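B-agarase (Saccharophagus degradans, PDB 4BQ2) hydrolyses agarose as an exo-acting beta-agarase of glycoside hydrolase family 50. Local coordinates at residues S311-T316 / K463-E468; G435-D440 / V486-E491; S71-I76 / N186-P191; S111-L116 / W145-R150. All blocks are in the same frame, centred on the assembly; numbering follows the deposited sequence.

The four contacts fall into two groups on opposite sides of the chain's centre. Contacts 1 and 2 belong to the hydrolase part and touch where Arg465 meets the backbone oxygen of Ile438. Contact 1 is a surface contact, in which an arginine of helix 460-477 holds a loop carbonyl. Contact 2 is buried and pairs two parallel strand ends. Contacts 3 and 4 are buried in the CBM-like domain. They share a sheet through the neighbouring strands 70-79 and 110-115, and Asp75 bonds to Ser111 between them. Contact 3 is a regular antiparallel pair with a salt bridge. Contact 4 has one short parallel bridge, a displaced tyrosine-tryptophan pair and an arginine running along a tyrosine.

Contact 1: residues S311-T316 / K463-E468; sequences SADDVT and KVRAME
Arg465 reaches from its helix and holds the backbone carbonyl of Asp313 in the facing loop. Its two terminal nitrogens close end-on on one oxygen. Arg465 NH2 lies 3.1 Å from Asp313 O, and Arg465 NH1 lies 3.2 Å from Asp313 O. The NH2 bond is bent, with an N-H...O angle of 144°. The oxygen stays near the guanidinium plane, but both nitrogens come from above the carbonyl plane, on the same face. Bends at chi2 (-53°) and chi3 (-66°) carry the arginine's end across to the loop. Arg465 NE bonds to Ile438 O, so a second loop helps to fix the group's rotation.

Val315 completes the tight part. Its CG1 is 3.8 Å from Arg465 NH2. The same methyl is 3.8 Å from Glu468 CG, and the two side chains cross at about a right angle.

The other side is looser and wetter. The exposed Asp313 carboxylate gives only charge attraction, since its OD1 stays 4.3 Å from Arg465 NH1 and well out of the guanidinium plane. One water bridges the segments. It donates to Asp313 O at 3.2 Å and to Glu468 OE2 at 3.0 Å. Glu468 OE2 also forms a salt bridge with Arg471. Within the loop, a type I turn from Ser311 to Asp314 is joined by an Asx turn, in which Asp314 OD1 accepts from Thr316 N. Asp314 OD2 forms a salt bridge with Lys321.

Segment 311-316 follows strand 296-301. Helix 460-477 leads into strand 483-488, and its Ala466 and Met467 pack on helix 565-593.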
# COMPACT_ATOMS: atom_id res chain seq x y z
N SER A 311 -25.99 7.26 -4.81
CA SER A 311 -26.30 8.39 -5.68
C SER A 311 -25.12 8.62 -6.66
O SER A 311 -23.93 8.58 -6.26
CB SER A 311 -26.57 9.64 -4.82
OG SER A 311 -26.28 10.86 -5.51
N ALA A 312 -25.46 8.85 -7.93
CA ALA A 312 -24.45 9.05 -8.96
C ALA A 312 -23.61 10.32 -8.73
O ALA A 312 -22.50 10.43 -9.24
CB ALA A 312 -25.09 9.05 -10.36
N ASP A 313 -24.16 11.26 -7.96
CA ASP A 313 -23.46 12.52 -7.67
C ASP A 313 -22.57 12.47 -6.40
O ASP A 313 -21.91 13.46 -6.10
CB ASP A 313 -24.45 13.68 -7.56
CG ASP A 313 -25.08 14.04 -8.89
OD1 ASP A 313 -24.54 13.64 -9.95
OD2 ASP A 313 -26.12 14.74 -8.87
N ASP A 314 -22.56 11.34 -5.68
CA ASP A 314 -21.77 11.22 -4.44
C ASP A 314 -20.28 11.42 -4.77
O ASP A 314 -19.79 10.90 -5.79
CB ASP A 314 -21.98 9.83 -3.81
CG ASP A 314 -21.47 9.73 -2.36
OD1 ASP A 314 -20.66 10.58 -1.89
OD2 ASP A 314 -21.92 8.78 -1.66
N VAL A 315 -19.57 12.19 -3.93
CA VAL A 315 -18.14 12.46 -4.18
C VAL A 315 -17.25 11.39 -3.55
O VAL A 315 -16.03 11.38 -3.77
CB VAL A 315 -17.70 13.87 -3.68
CG1 VAL A 315 -18.41 14.98 -4.44
CG2 VAL A 315 -17.89 14.01 -2.17
N THR A 316 -17.85 10.50 -2.76
CA THR A 316 -17.12 9.54 -1.96
C THR A 316 -17.26 8.12 -2.53
O THR A 316 -18.39 7.61 -2.67
CB THR A 316 -17.59 9.60 -0.49
OG1 THR A 316 -17.45 10.95 -0.01
CG2 THR A 316 -16.78 8.62 0.41
N LYS A 463 -13.75 18.30 -15.12
CA LYS A 463 -13.62 19.53 -14.35
C LYS A 463 -14.85 19.81 -13.46
O LYS A 463 -14.73 20.24 -12.30
CB LYS A 463 -13.37 20.73 -15.28
CG LYS A 463 -13.35 22.08 -14.54
CD LYS A 463 -12.78 23.19 -15.43
CE LYS A 463 -12.96 24.56 -14.81
NZ LYS A 463 -12.31 25.61 -15.66
N VAL A 464 -16.04 19.56 -14.01
CA VAL A 464 -17.28 19.65 -13.20
C VAL A 464 -17.15 18.83 -11.90
O VAL A 464 -17.45 19.32 -10.80
CB VAL A 464 -18.53 19.23 -14.04
CG1 VAL A 464 -19.81 19.21 -13.19
CG2 VAL A 464 -18.71 20.16 -15.23
N ARG A 465 -16.67 17.60 -12.02
CA ARG A 465 -16.61 16.72 -10.88
C ARG A 465 -15.46 17.12 -9.95
O ARG A 465 -15.61 17.01 -8.71
CB ARG A 465 -16.51 15.26 -11.37
CG ARG A 465 -17.82 14.70 -11.96
CD ARG A 465 -19.00 14.89 -11.00
NE ARG A 465 -18.79 14.07 -9.81
CZ ARG A 465 -19.55 14.08 -8.72
NH1 ARG A 465 -20.60 14.89 -8.61
NH2 ARG A 465 -19.24 13.25 -7.72
N ALA A 466 -14.36 17.63 -10.51
CA ALA A 466 -13.21 18.08 -9.68
C ALA A 466 -13.68 19.28 -8.83
O ALA A 466 -13.34 19.36 -7.67
CB ALA A 466 -12.00 18.48 -10.52
N MET A 467 -14.44 20.19 -9.45
CA MET A 467 -15.01 21.35 -8.74
C MET A 467 -15.96 20.88 -7.61
O MET A 467 -15.87 21.37 -6.47
CB MET A 467 -15.77 22.24 -9.74
CG MET A 467 -14.89 23.12 -10.62
SD MET A 467 -14.01 24.39 -9.71
CE MET A 467 -15.34 25.57 -9.37
N GLU A 468 -16.85 19.93 -7.91
CA GLU A 468 -17.73 19.42 -6.86
C GLU A 468 -16.92 18.75 -5.75
O GLU A 468 -17.21 18.92 -4.56
CB GLU A 468 -18.84 18.52 -7.42
CG GLU A 468 -19.80 17.94 -6.39
CD GLU A 468 -20.68 19.00 -5.69
OE1 GLU A 468 -20.69 20.18 -6.12
OE2 GLU A 468 -21.33 18.65 -4.68
O HOH W 1 -21.74 15.78 -3.85

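Contact 2: residues G435-D440 / V486-E491; sequences GWVIGD and VFIDNE
Asp489, Gly435 and Trp436 have the most surface buried by this contact. Gly435 makes the parallel bridge with Ile488. Its N donates to Phe487 O at 3.1 Å, and its O accepts from Asp489 N at 3.0 Å.

Asp489 then leaves the strand with a positive phi (68°). Its CG lies anti to its own carbonyl carbon (chi1 -73°), and the carboxylate turns back to segment 435-440. There OD1 of Asp489 takes the N-H of Val437 at 2.9 Å, on the syn side and somewhat out of the carboxylate plane. OD2 of Asp489 is bonded to Tyr582. Two waters also join the segments. One donates to Asp489 OD2 at 2.6 Å and to Val437 O at 2.8 Å. The other donates to Asp489 OD1 and weakly to Val437 O. The buried carboxylate is thus gripped at both oxygens.

Trp436 CB points away, yet the six-membered ring reaches Asn490. Its CZ3 is 3.7 Å from Asn490 CB. The two side chains lie side by side, with the asparagine amide almost perpendicular to the ring (88°). Trp418 also meets the indole, and Asn490 OD1 is bonded to Arg603.

Strands 431-435, 483-488 and 598-599 form a parallel sheet, consistent with the (beta/alpha)8 barrel expected for this family. The Asn490-Glu491 pair just past the strand end resembles the Asn-Glu signature of clan GH-A glycosidases.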
# COMPACT_ATOMS: atom_id res chain seq x y z
N GLY A 435 -9.97 14.42 -0.92
CA GLY A 435 -11.15 14.14 -1.72
C GLY A 435 -10.75 13.24 -2.86
O GLY A 435 -9.53 13.05 -3.14
N TRP A 436 -11.76 12.67 -3.50
CA TRP A 436 -11.58 11.83 -4.67
C TRP A 436 -12.43 12.41 -5.79
O TRP A 436 -13.61 12.70 -5.57
CB TRP A 436 -12.14 10.43 -4.43
CG TRP A 436 -11.64 9.61 -3.30
CD1 TRP A 436 -12.18 9.53 -2.04
CD2 TRP A 436 -10.56 8.65 -3.33
NE1 TRP A 436 -11.50 8.61 -1.29
CE2 TRP A 436 -10.51 8.03 -2.06
CE3 TRP A 436 -9.66 8.24 -4.31
CZ2 TRP A 436 -9.55 7.05 -1.73
CZ3 TRP A 436 -8.70 7.24 -4.01
CH2 TRP A 436 -8.64 6.67 -2.71
N VAL A 437 -11.86 12.54 -6.98
CA VAL A 437 -12.63 13.00 -8.13
C VAL A 437 -13.17 11.76 -8.83
O VAL A 437 -12.43 11.04 -9.52
CB VAL A 437 -11.80 13.90 -9.10
CG1 VAL A 437 -12.67 14.42 -10.26
CG2 VAL A 437 -11.21 15.04 -8.32
N ILE A 438 -14.47 11.53 -8.63
CA ILE A 438 -15.14 10.39 -9.22
C ILE A 438 -16.39 10.91 -9.92
O ILE A 438 -16.86 12.02 -9.64
CB ILE A 438 -15.50 9.31 -8.17
CG1 ILE A 438 -16.57 9.82 -7.18
CG2 ILE A 438 -14.24 8.84 -7.43
CD1 ILE A 438 -17.10 8.76 -6.19
N GLY A 439 -16.94 10.11 -10.81
CA GLY A 439 -18.14 10.55 -11.51
C GLY A 439 -18.32 9.86 -12.85
O GLY A 439 -17.63 8.90 -13.15
N ASP A 440 -19.26 10.35 -13.65
CA ASP A 440 -19.59 9.68 -14.91
C ASP A 440 -18.83 10.22 -16.11
O ASP A 440 -19.23 9.92 -17.24
CB ASP A 440 -21.09 9.82 -15.20
CG ASP A 440 -21.93 9.14 -14.17
OD1 ASP A 440 -21.52 8.03 -13.74
OD2 ASP A 440 -22.98 9.71 -13.79
N VAL A 486 -4.41 19.52 1.33
CA VAL A 486 -5.42 18.66 0.72
C VAL A 486 -4.79 17.70 -0.30
O VAL A 486 -4.20 18.16 -1.28
CB VAL A 486 -6.50 19.52 -0.05
CG1 VAL A 486 -7.55 18.60 -0.67
CG2 VAL A 486 -7.17 20.55 0.87
N PHE A 487 -4.91 16.37 -0.06
CA PHE A 487 -4.62 15.33 -1.06
C PHE A 487 -5.84 15.13 -1.96
O PHE A 487 -6.99 15.17 -1.48
CB PHE A 487 -4.36 13.97 -0.39
CG PHE A 487 -3.09 13.95 0.42
CD1 PHE A 487 -1.84 13.96 -0.23
CD2 PHE A 487 -3.13 13.92 1.80
CE1 PHE A 487 -0.66 13.93 0.52
CE2 PHE A 487 -1.94 13.91 2.55
CZ PHE A 487 -0.71 13.92 1.90
N ILE A 488 -5.61 14.99 -3.25
CA ILE A 488 -6.72 14.65 -4.14
C ILE A 488 -6.33 13.37 -4.90
O ILE A 488 -5.26 13.31 -5.52
CB ILE A 488 -7.08 15.78 -5.13
CG1 ILE A 488 -7.53 17.06 -4.40
CG2 ILE A 488 -8.17 15.29 -6.10
CD1 ILE A 488 -8.88 17.02 -3.66
N ASP A 489 -7.19 12.36 -4.83
CA ASP A 489 -6.97 11.06 -5.52
C ASP A 489 -5.79 10.31 -4.90
O ASP A 489 -5.23 10.76 -3.94
CB ASP A 489 -6.81 11.23 -7.04
CG ASP A 489 -8.12 11.56 -7.74
OD1 ASP A 489 -9.22 11.28 -7.17
OD2 ASP A 489 -8.05 12.12 -8.87
N ASN A 490 -5.43 9.13 -5.44
CA ASN A 490 -4.43 8.31 -4.81
C ASN A 490 -4.02 7.19 -5.76
O ASN A 490 -4.91 6.50 -6.30
CB ASN A 490 -5.03 7.69 -3.54
CG ASN A 490 -4.09 6.72 -2.85
OD1 ASN A 490 -3.08 7.15 -2.30
ND2 ASN A 490 -4.44 5.42 -2.82
N GLU A 491 -2.70 7.02 -5.97
CA GLU A 491 -2.18 5.85 -6.72
C GLU A 491 -2.92 5.60 -8.04
O GLU A 491 -3.35 4.48 -8.36
CB GLU A 491 -2.22 4.61 -5.81
CG GLU A 491 -1.36 4.78 -4.56
CD GLU A 491 -1.21 3.49 -3.76
OE1 GLU A 491 -1.83 2.47 -4.14
OE2 GLU A 491 -0.46 3.50 -2.75
O HOH W 2 -10.29 8.91 -7.84
O HOH W 3 -9.88 11.38 -10.60

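Contact 3: residues S71-I76 / N186-P191; sequences SLYFDI and NIRIQP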
# COMPACT_ATOMS: atom_id res chain seq x y z
N SER A 71 6.14 -27.78 -3.27
CA SER A 71 6.68 -26.47 -2.92
C SER A 71 8.19 -26.49 -3.05
O SER A 71 8.83 -27.51 -2.86
CB SER A 71 6.30 -26.09 -1.47
OG SER A 71 4.90 -25.97 -1.32
N LEU A 72 8.74 -25.32 -3.34
CA LEU A 72 10.14 -25.04 -3.32
C LEU A 72 10.54 -24.58 -1.91
O LEU A 72 9.93 -23.64 -1.36
CB LEU A 72 10.38 -23.88 -4.28
CG LEU A 72 11.77 -23.45 -4.68
CD1 LEU A 72 12.48 -24.62 -5.38
CD2 LEU A 72 11.65 -22.23 -5.61
N TYR A 73 11.57 -25.21 -1.37
CA TYR A 73 12.05 -24.95 -0.01
C TYR A 73 13.44 -24.37 0.01
O TYR A 73 14.27 -24.77 -0.80
CB TYR A 73 12.11 -26.28 0.74
CG TYR A 73 10.80 -26.71 1.29
CD1 TYR A 73 9.80 -27.21 0.46
CD2 TYR A 73 10.53 -26.61 2.66
CE1 TYR A 73 8.58 -27.60 0.96
CE2 TYR A 73 9.30 -27.02 3.17
CZ TYR A 73 8.34 -27.52 2.32
OH TYR A 73 7.12 -27.93 2.80
N PHE A 74 13.70 -23.46 0.96
CA PHE A 74 15.04 -22.92 1.21
C PHE A 74 15.24 -22.85 2.71
O PHE A 74 14.29 -22.49 3.44
CB PHE A 74 15.18 -21.45 0.73
CG PHE A 74 14.74 -21.20 -0.68
CD1 PHE A 74 13.40 -21.09 -1.01
CD2 PHE A 74 15.69 -20.95 -1.66
CE1 PHE A 74 12.99 -20.82 -2.31
CE2 PHE A 74 15.31 -20.70 -2.99
CZ PHE A 74 13.96 -20.62 -3.30
N ASP A 75 16.44 -23.21 3.19
CA ASP A 75 16.82 -22.93 4.59
C ASP A 75 17.58 -21.61 4.55
O ASP A 75 18.49 -21.45 3.74
CB ASP A 75 17.73 -24.04 5.18
CG ASP A 75 17.04 -25.40 5.29
OD1 ASP A 75 15.82 -25.52 5.02
OD2 ASP A 75 17.77 -26.38 5.57
N ILE A 76 17.16 -20.64 5.35
CA ILE A 76 17.76 -19.29 5.28
C ILE A 76 17.89 -18.71 6.68
O ILE A 76 17.03 -18.97 7.56
CB ILE A 76 16.90 -18.31 4.41
CG1 ILE A 76 16.29 -19.03 3.19
CG2 ILE A 76 17.70 -17.08 3.97
CD1 ILE A 76 15.37 -18.14 2.35
N ASN A 186 20.19 -25.97 1.23
CA ASN A 186 19.18 -27.00 0.99
C ASN A 186 18.03 -26.54 0.11
O ASN A 186 16.87 -26.72 0.46
CB ASN A 186 18.67 -27.58 2.31
CG ASN A 186 19.79 -28.24 3.12
OD1 ASN A 186 20.61 -28.97 2.56
ND2 ASN A 186 19.84 -27.97 4.42
N ILE A 187 18.36 -25.87 -0.99
CA ILE A 187 17.35 -25.50 -1.93
C ILE A 187 16.80 -26.78 -2.53
O ILE A 187 17.54 -27.56 -3.15
CB ILE A 187 17.90 -24.56 -3.01
CG1 ILE A 187 18.67 -23.41 -2.34
CG2 ILE A 187 16.74 -24.11 -3.86
CD1 ILE A 187 19.13 -22.28 -3.24
N ARG A 188 15.51 -27.02 -2.33
CA ARG A 188 14.93 -28.31 -2.72
C ARG A 188 13.46 -28.18 -3.06
O ARG A 188 12.83 -27.17 -2.71
CB ARG A 188 15.13 -29.31 -1.56
CG ARG A 188 14.28 -28.98 -0.33
CD ARG A 188 14.94 -29.36 0.97
NE ARG A 188 14.05 -29.14 2.12
CZ ARG A 188 14.17 -28.13 2.99
NH1 ARG A 188 15.14 -27.20 2.85
NH2 ARG A 188 13.31 -28.06 4.00
N ILE A 189 12.90 -29.21 -3.71
CA ILE A 189 11.46 -29.37 -3.90
C ILE A 189 10.93 -30.54 -3.06
O ILE A 189 11.52 -31.62 -3.06
CB ILE A 189 11.06 -29.61 -5.36
CG1 ILE A 189 11.41 -28.40 -6.21
CG2 ILE A 189 9.56 -29.84 -5.49
CD1 ILE A 189 11.52 -28.75 -7.67
N GLN A 190 9.84 -30.29 -2.33
CA GLN A 190 9.17 -31.31 -1.51
C GLN A 190 7.70 -31.37 -1.94
O GLN A 190 7.08 -30.31 -2.09
CB GLN A 190 9.27 -30.96 -0.01
CG GLN A 190 10.67 -31.19 0.57
CD GLN A 190 10.79 -30.84 2.03
OE1 GLN A 190 11.90 -30.64 2.52
NE2 GLN A 190 9.66 -30.77 2.74
N PRO A 191 7.14 -32.58 -2.13
CA PRO A 191 5.70 -32.64 -2.38
C PRO A 191 4.99 -32.08 -1.15
O PRO A 191 5.55 -32.13 -0.04
CB PRO A 191 5.41 -34.14 -2.55
CG PRO A 191 6.56 -34.85 -1.94
CD PRO A 191 7.75 -33.92 -2.01
O HOH W 4 6.64 -30.66 2.17
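Asp75 OD1 is gripped by Arg188 NH1 across the contact and by the hydroxyl of Ser111 from the next strand. The salt bridge measures 2.8 Å from Asp75 OD1 to Arg188 NH1. The oxygen lies near the guanidinium plane, while the nitrogen stands above the carboxylate plane. The other carboxylate oxygen, Asp75 OD2, accepts a nearly straight bond (175°) from Asn186 ND2 at 2.9 Å.

Arg188 is held on its own strand as well. NH1 donates to Asn186 O, and NE of Arg188 donates to Gln190 OE1 at 2.7 Å. Arg188 NH2 bonds to the same Ser111 hydroxyl. These bonds hold the guanidinium with one face over Tyr73 CB, which is 3.6 Å from Arg188 CZ. The tyrosine ring is tilted from it and not stacked. Gln190 stacks its amide on one face of the Tyr73 ring, with NE2 of Gln190 3.5 Å from Tyr73 CZ and the planes 17° apart. A water links Tyr73 OH, Gln190 NE2 and Pro191 O.

The backbones form an antiparallel pair in the CBM-like domain, whose strands are consistent with a beta sandwich. Ser71 with Gln190 and Tyr73 with Arg188 are hydrogen-bonded pairs. Leu72 with Ile189 is the non-hydrogen-bonded pair between them. Leu72 and Ile189 point to the face away from the Tyr73 and Arg188 side chains.

Phe74 CE2 packs 3.8 Å from Ile187 CG2, and Ile169 and Leu171 also touch this phenylalanine. Asn186, with a positive phi, starts a G1 beta bulge with Ile187 opposite Phe6. The preceding residue, Asp185, binds the calcium ion.

Contact 4: residues S111-L116 / W145-R150; sequences SYYAKL and WTSDDR
Arg150 runs alongside Tyr112, both side chains pointing the same way. Its CB starts 3.6 Å from Tyr112 CD2. CG passes farther off, and CD returns to 3.6 Å from Tyr112 CE2. Arg150 NE and CZ lie 4.1 and 4.0 Å from Tyr112 CE2. A bend at chi3 (68°) brings the guanidinium to the rim of the ring, where NH1 of Arg150 donates to Tyr112 OH at 3.0 Å. That bond is bent (140°), and NH1 sits at the ring edge, in its plane. The tip is finished by NH2, in a salt bridge with Asp103.

Tyr113 and Trp145 come from opposite directions. Their planes, 20° apart, are strongly displaced. Trp145 CZ2 lies over one tyrosine face, 3.4 Å from Tyr113 CE2. Lys115 CE also touches the indole, and its NZ bridges to Asp120. A water joins Tyr113 OH, Trp145 O and Ser147 OG.

Backbone bonds set the register. Arg150 N donates to Ser111 O at 2.8 Å, and Tyr113 N donates to Arg150 O at 2.9 Å. These two bonds make a single parallel bridge of Arg150 with Tyr112, between strands 110-115 and 150-155 of the otherwise mainly antiparallel CBM-like domain.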
# COMPACT_ATOMS: atom_id res chain seq x y z
N SER A 111 13.39 -23.14 7.83
CA SER A 111 13.05 -23.56 6.46
C SER A 111 11.88 -22.74 5.97
O SER A 111 10.91 -22.49 6.74
CB SER A 111 12.61 -25.04 6.39
OG SER A 111 13.71 -25.92 6.39
N TYR A 112 11.95 -22.35 4.70
CA TYR A 112 10.97 -21.48 4.09
C TYR A 112 10.41 -22.13 2.84
O TYR A 112 11.17 -22.70 2.05
CB TYR A 112 11.63 -20.13 3.73
CG TYR A 112 12.00 -19.31 4.94
CD1 TYR A 112 13.23 -19.48 5.59
CD2 TYR A 112 11.11 -18.38 5.45
CE1 TYR A 112 13.58 -18.75 6.71
CE2 TYR A 112 11.42 -17.64 6.55
CZ TYR A 112 12.65 -17.84 7.21
OH TYR A 112 12.94 -17.04 8.31
N TYR A 113 9.11 -22.04 2.60
CA TYR A 113 8.61 -22.65 1.36
C TYR A 113 7.71 -21.78 0.54
O TYR A 113 6.98 -20.94 1.07
CB TYR A 113 7.93 -24.02 1.61
CG TYR A 113 6.69 -23.95 2.49
CD1 TYR A 113 6.79 -24.02 3.88
CD2 TYR A 113 5.43 -23.85 1.92
CE1 TYR A 113 5.65 -23.98 4.69
CE2 TYR A 113 4.28 -23.81 2.71
CZ TYR A 113 4.41 -23.88 4.09
OH TYR A 113 3.27 -23.82 4.86
N ALA A 114 7.75 -22.02 -0.77
CA ALA A 114 6.89 -21.37 -1.71
C ALA A 114 6.22 -22.42 -2.56
O ALA A 114 6.89 -23.18 -3.29
CB ALA A 114 7.69 -20.39 -2.58
N LYS A 115 4.90 -22.48 -2.47
CA LYS A 115 4.11 -23.43 -3.25
C LYS A 115 4.33 -23.25 -4.75
O LYS A 115 4.34 -22.13 -5.24
CB LYS A 115 2.63 -23.29 -2.86
CG LYS A 115 2.26 -24.00 -1.57
CD LYS A 115 0.90 -23.51 -1.12
CE LYS A 115 0.46 -24.18 0.16
NZ LYS A 115 -0.35 -23.16 0.90
N LEU A 116 4.55 -24.35 -5.48
CA LEU A 116 4.62 -24.28 -6.93
C LEU A 116 3.32 -24.69 -7.56
O LEU A 116 2.99 -24.28 -8.67
CB LEU A 116 5.69 -25.24 -7.43
CG LEU A 116 7.13 -24.94 -7.06
CD1 LEU A 116 8.00 -26.10 -7.50
CD2 LEU A 116 7.61 -23.65 -7.71
N TRP A 145 -1.13 -26.57 5.74
CA TRP A 145 -0.81 -27.66 6.65
C TRP A 145 -0.03 -27.09 7.83
O TRP A 145 0.39 -25.94 7.78
CB TRP A 145 0.01 -28.74 5.97
CG TRP A 145 1.39 -28.30 5.47
CD1 TRP A 145 2.55 -28.28 6.19
CD2 TRP A 145 1.71 -27.84 4.16
NE1 TRP A 145 3.60 -27.85 5.39
CE2 TRP A 145 3.10 -27.56 4.14
CE3 TRP A 145 0.97 -27.65 3.00
CZ2 TRP A 145 3.76 -27.11 3.00
CZ3 TRP A 145 1.62 -27.19 1.86
CH2 TRP A 145 3.01 -26.92 1.87
N THR A 146 0.18 -27.92 8.85
CA THR A 146 0.90 -27.53 10.07
C THR A 146 2.32 -28.07 10.09
O THR A 146 2.55 -29.27 9.89
CB THR A 146 0.16 -28.04 11.32
OG1 THR A 146 -1.16 -27.48 11.33
CG2 THR A 146 0.90 -27.61 12.60
N SER A 147 3.27 -27.17 10.30
CA SER A 147 4.68 -27.55 10.43
C SER A 147 5.47 -26.42 11.09
O SER A 147 4.94 -25.33 11.28
CB SER A 147 5.28 -27.88 9.06
OG SER A 147 5.38 -26.72 8.25
N ASP A 148 6.72 -26.69 11.46
CA ASP A 148 7.63 -25.67 12.01
C ASP A 148 8.12 -24.70 10.90
O ASP A 148 8.67 -23.63 11.19
CB ASP A 148 8.84 -26.34 12.66
CG ASP A 148 8.55 -26.85 14.06
OD1 ASP A 148 7.39 -26.79 14.52
OD2 ASP A 148 9.51 -27.31 14.73
N ASP A 149 7.90 -25.09 9.64
CA ASP A 149 8.40 -24.34 8.48
C ASP A 149 7.65 -23.02 8.30
O ASP A 149 6.51 -22.87 8.78
CB ASP A 149 8.30 -25.18 7.21
CG ASP A 149 9.08 -26.48 7.31
OD1 ASP A 149 10.09 -26.53 8.05
OD2 ASP A 149 8.65 -27.46 6.65
N ARG A 150 8.27 -22.09 7.60
CA ARG A 150 7.64 -20.80 7.31
C ARG A 150 7.22 -20.68 5.86
O ARG A 150 8.02 -20.90 4.98
CB ARG A 150 8.56 -19.66 7.69
CG ARG A 150 8.93 -19.68 9.18
CD ARG A 150 9.61 -18.38 9.57
NE ARG A 150 8.68 -17.23 9.52
CZ ARG A 150 9.09 -15.98 9.37
NH1 ARG A 150 10.39 -15.69 9.26
NH2 ARG A 150 8.20 -14.99 9.35
O HOH W 5 11.88 -24.32 10.17
O HOH W 6 3.25 -25.01 7.23